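Local atomic coordinates of L-isoleucine-4-hydroxylase (PDB entry 6LNH), a protein that hydroxylates L-isoleucine to (4S)-4-hydroxy-L-isoleucine as an iron- and 2-oxoglutarate-dependent dioxygenase, and also oxidises several related aliphatic and sulphur-containing amino acids. Residues Trp168-Asp173 and Val221-Thr226. Sequence-based numbering, arbitrary orientation.
Sequences WLHKDD and VFHAVT. With FE (Fe (III) ion), chain M.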
loop_
_atom_site.group_PDB
_atom_site.type_symbol
_atom_site.label_atom_id
_atom_site.label_comp_id
_atom_site.label_asym_id
_atom_site.label_seq_id
_atom_site.Cartn_x
_atom_site.Cartn_y
_atom_site.Cartn_z
ATOM N N TRP C 168 -16.219 18.433 -5.886
ATOM C CA TRP C 168 -15.708 17.849 -7.137
ATOM C C TRP C 168 -14.879 18.848 -7.956
ATOM O O TRP C 168 -14.272 19.757 -7.385
ATOM C CB TRP C 168 -16.877 17.282 -7.958
ATOM C CG TRP C 168 -16.525 16.379 -9.146
ATOM C CD1 TRP C 168 -17.005 16.491 -10.419
ATOM C CD2 TRP C 168 -15.646 15.241 -9.152
ATOM N NE1 TRP C 168 -16.481 15.504 -11.217
ATOM C CE2 TRP C 168 -15.644 14.723 -10.465
ATOM C CE3 TRP C 168 -14.858 14.615 -8.180
ATOM C CZ2 TRP C 168 -14.887 13.616 -10.827
ATOM C CZ3 TRP C 168 -14.107 13.510 -8.548
ATOM C CH2 TRP C 168 -14.131 13.023 -9.858
ATOM N N LEU C 169 -14.813 18.662 -9.279
ATOM C CA LEU C 169 -13.941 19.455 -10.144
ATOM C C LEU C 169 -14.239 20.945 -10.014
ATOM O O LEU C 169 -15.396 21.348 -9.851
ATOM C CB LEU C 169 -14.098 19.013 -11.604
ATOM C CG LEU C 169 -13.595 17.611 -11.928
ATOM C CD1 LEU C 169 -14.118 17.216 -13.288
ATOM C CD2 LEU C 169 -12.068 17.569 -11.879
ATOM N N HIS C 170 -13.185 21.762 -10.080
ATOM C CA HIS C 170 -13.324 23.188 -9.807
ATOM C C HIS C 170 -12.044 23.919 -10.197
ATOM O O HIS C 170 -11.026 23.310 -10.542
ATOM C CB HIS C 170 -13.612 23.439 -8.353
ATOM C CG HIS C 170 -12.501 23.025 -7.447
ATOM N ND1 HIS C 170 -12.411 21.763 -6.896
ATOM C CD2 HIS C 170 -11.427 23.712 -7.004
ATOM C CE1 HIS C 170 -11.309 21.684 -6.175
ATOM N NE2 HIS C 170 -10.689 22.850 -6.236
ATOM N N LYS C 171 -12.118 25.246 -10.108
ATOM C CA LYS C 171 -10.974 26.137 -10.202
ATOM C C LYS C 171 -10.900 26.940 -8.914
ATOM O O LYS C 171 -11.930 27.336 -8.357
ATOM C CB LYS C 171 -11.099 27.049 -11.409
ATOM C CG LYS C 171 -11.200 26.265 -12.694
ATOM C CD LYS C 171 -11.315 27.162 -13.901
ATOM C CE LYS C 171 -11.423 26.336 -15.176
ATOM N NZ LYS C 171 -11.594 27.187 -16.387
ATOM N N ASP C 172 -9.662 27.142 -8.456
ATOM C CA ASP C 172 -9.431 27.918 -7.215
ATOM C C ASP C 172 -9.543 29.409 -7.531
ATOM O O ASP C 172 -9.424 29.779 -8.715
ATOM C CB ASP C 172 -8.063 27.595 -6.611
ATOM C CG ASP C 172 -7.956 26.180 -6.074
ATOM O OD1 ASP C 172 -9.008 25.533 -5.908
ATOM O OD2 ASP C 172 -6.817 25.736 -5.827
ATOM N N ASP C 173 -9.752 30.225 -6.500
ATOM C CA ASP C 173 -9.873 31.670 -6.688
ATOM C C ASP C 173 -8.588 32.294 -7.216
ATOM O O ASP C 173 -8.640 33.262 -7.983
ATOM C CB ASP C 173 -10.278 32.341 -5.371
ATOM C CG ASP C 173 -11.715 32.048 -4.980
ATOM O OD1 ASP C 173 -12.508 31.672 -5.867
ATOM O OD2 ASP C 173 -12.055 32.196 -3.785
ATOM N N VAL C 221 -7.301 24.787 -16.287
ATOM C CA VAL C 221 -7.882 23.461 -16.165
ATOM C C VAL C 221 -8.651 23.387 -14.856
ATOM O O VAL C 221 -8.459 24.195 -13.944
ATOM C CB VAL C 221 -6.819 22.341 -16.210
ATOM C CG1 VAL C 221 -6.138 22.299 -17.565
ATOM C CG2 VAL C 221 -5.800 22.530 -15.090
ATOM N N PHE C 222 -9.538 22.406 -14.780
ATOM C CA PHE C 222 -10.185 22.074 -13.525
ATOM C C PHE C 222 -9.324 21.080 -12.762
ATOM O O PHE C 222 -8.531 20.331 -13.339
ATOM C CB PHE C 222 -11.574 21.476 -13.757
ATOM C CG PHE C 222 -12.574 22.448 -14.309
ATOM C CD1 PHE C 222 -12.572 22.773 -15.655
ATOM C CD2 PHE C 222 -13.523 23.028 -13.484
ATOM C CE1 PHE C 222 -13.495 23.663 -16.167
ATOM C CE2 PHE C 222 -14.447 23.919 -13.990
ATOM C CZ PHE C 222 -14.432 24.238 -15.335
ATOM N N HIS C 223 -9.485 21.082 -11.445
ATOM C CA HIS C 223 -8.845 20.083 -10.612
ATOM C C HIS C 223 -9.811 19.678 -9.514
ATOM O O HIS C 223 -10.843 20.317 -9.290
ATOM C CB HIS C 223 -7.522 20.592 -10.019
ATOM C CG HIS C 223 -7.694 21.588 -8.914
ATOM N ND1 HIS C 223 -7.586 22.947 -9.115
ATOM C CD2 HIS C 223 -7.976 21.422 -7.600
ATOM C CE1 HIS C 223 -7.786 23.576 -7.970
ATOM N NE2 HIS C 223 -8.026 22.674 -7.036
ATOM N N ALA C 224 -9.461 18.597 -8.827
ATOM C CA ALA C 224 -10.216 18.142 -7.675
ATOM C C ALA C 224 -9.291 17.286 -6.831
ATOM O O ALA C 224 -8.247 16.821 -7.298
ATOM C CB ALA C 224 -11.468 17.358 -8.085
ATOM N N VAL C 225 -9.686 17.075 -5.584
ATOM C CA VAL C 225 -9.015 16.125 -4.710
ATOM C C VAL C 225 -10.061 15.135 -4.213
ATOM O O VAL C 225 -11.101 15.529 -3.671
ATOM C CB VAL C 225 -8.264 16.818 -3.558
ATOM C CG1 VAL C 225 -9.199 17.614 -2.656
ATOM C CG2 VAL C 225 -7.461 15.800 -2.761
ATOM N N THR C 226 -9.798 13.855 -4.447
ATOM C CA THR C 226 -10.683 12.783 -4.028
ATOM C C THR C 226 -10.865 12.808 -2.508
ATOM O O THR C 226 -9.963 13.227 -1.776
ATOM C CB THR C 226 -10.090 11.455 -4.520
ATOM O OG1 THR C 226 -10.278 11.348 -5.940
ATOM C CG2 THR C 226 -10.670 10.232 -3.821
HETATM FE FE FE M . -8.902 23.079 -4.643
HETATM O O HOH W 1 -12.191 18.664 -4.814
HETATM O O HOH W 2 -6.633 23.467 -4.453
HETATM O O HOH W 3 -8.747 23.652 -2.322
#
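H170 and H223 meet at one iron ion, and with D172 they form the HxD...H facial triad of the 2-oxoglutarate dioxygenases. Each imidazole binds through NE2, at 2.4 Å from the iron for H170 and 2.6 Å for H223, while D172 OD1 approaches the iron at 2.8 Å, a longer bond. Both histidines hold CG between backbone N and carbonyl carbon (chi1 64° and 74°); their ring planes lie 69° apart, oblique, neither stacked nor edge-to-face. The D172 carboxylate stands nearly perpendicular to the H223 ring, at its CE1 edge. The backbones of H170 and H223 pair tightly as a single antiparallel, hydrogen-bonded bridge, both N...O distances 2.9 Å: H223 N to H170 O is the straighter bond, H170 N to H223 O the more bent. ND1 of H170 donates to W168 O (2.8 Å) in the ring plane, fixing the ring's rotation and leaving NE2 for the iron; F217 stacks on the H223 ring. Beside the bridge, L169 CD2 packs on A224 CB at 3.8 Å. In contrast to buried H223 and A224, the solvent side has exposed K171 reaching out extended over partly exposed F222, laying CE over one ring face, 3.7 Å from the centroid, with NZ off-centre in a cation-pi contact. The strand of H223 continues through A224, whose backbone hydrogen-bonds to L194 of strand 189-196, and W168 stacks on W168 of a second subunit. Two waters also bind the iron; one donates to D172 OD2 at 2.7 Å. Two histidines and a carboxylate with water-filled positions imply sites where 2-oxoglutarate and oxygen probably displace solvent, as in related enzymes.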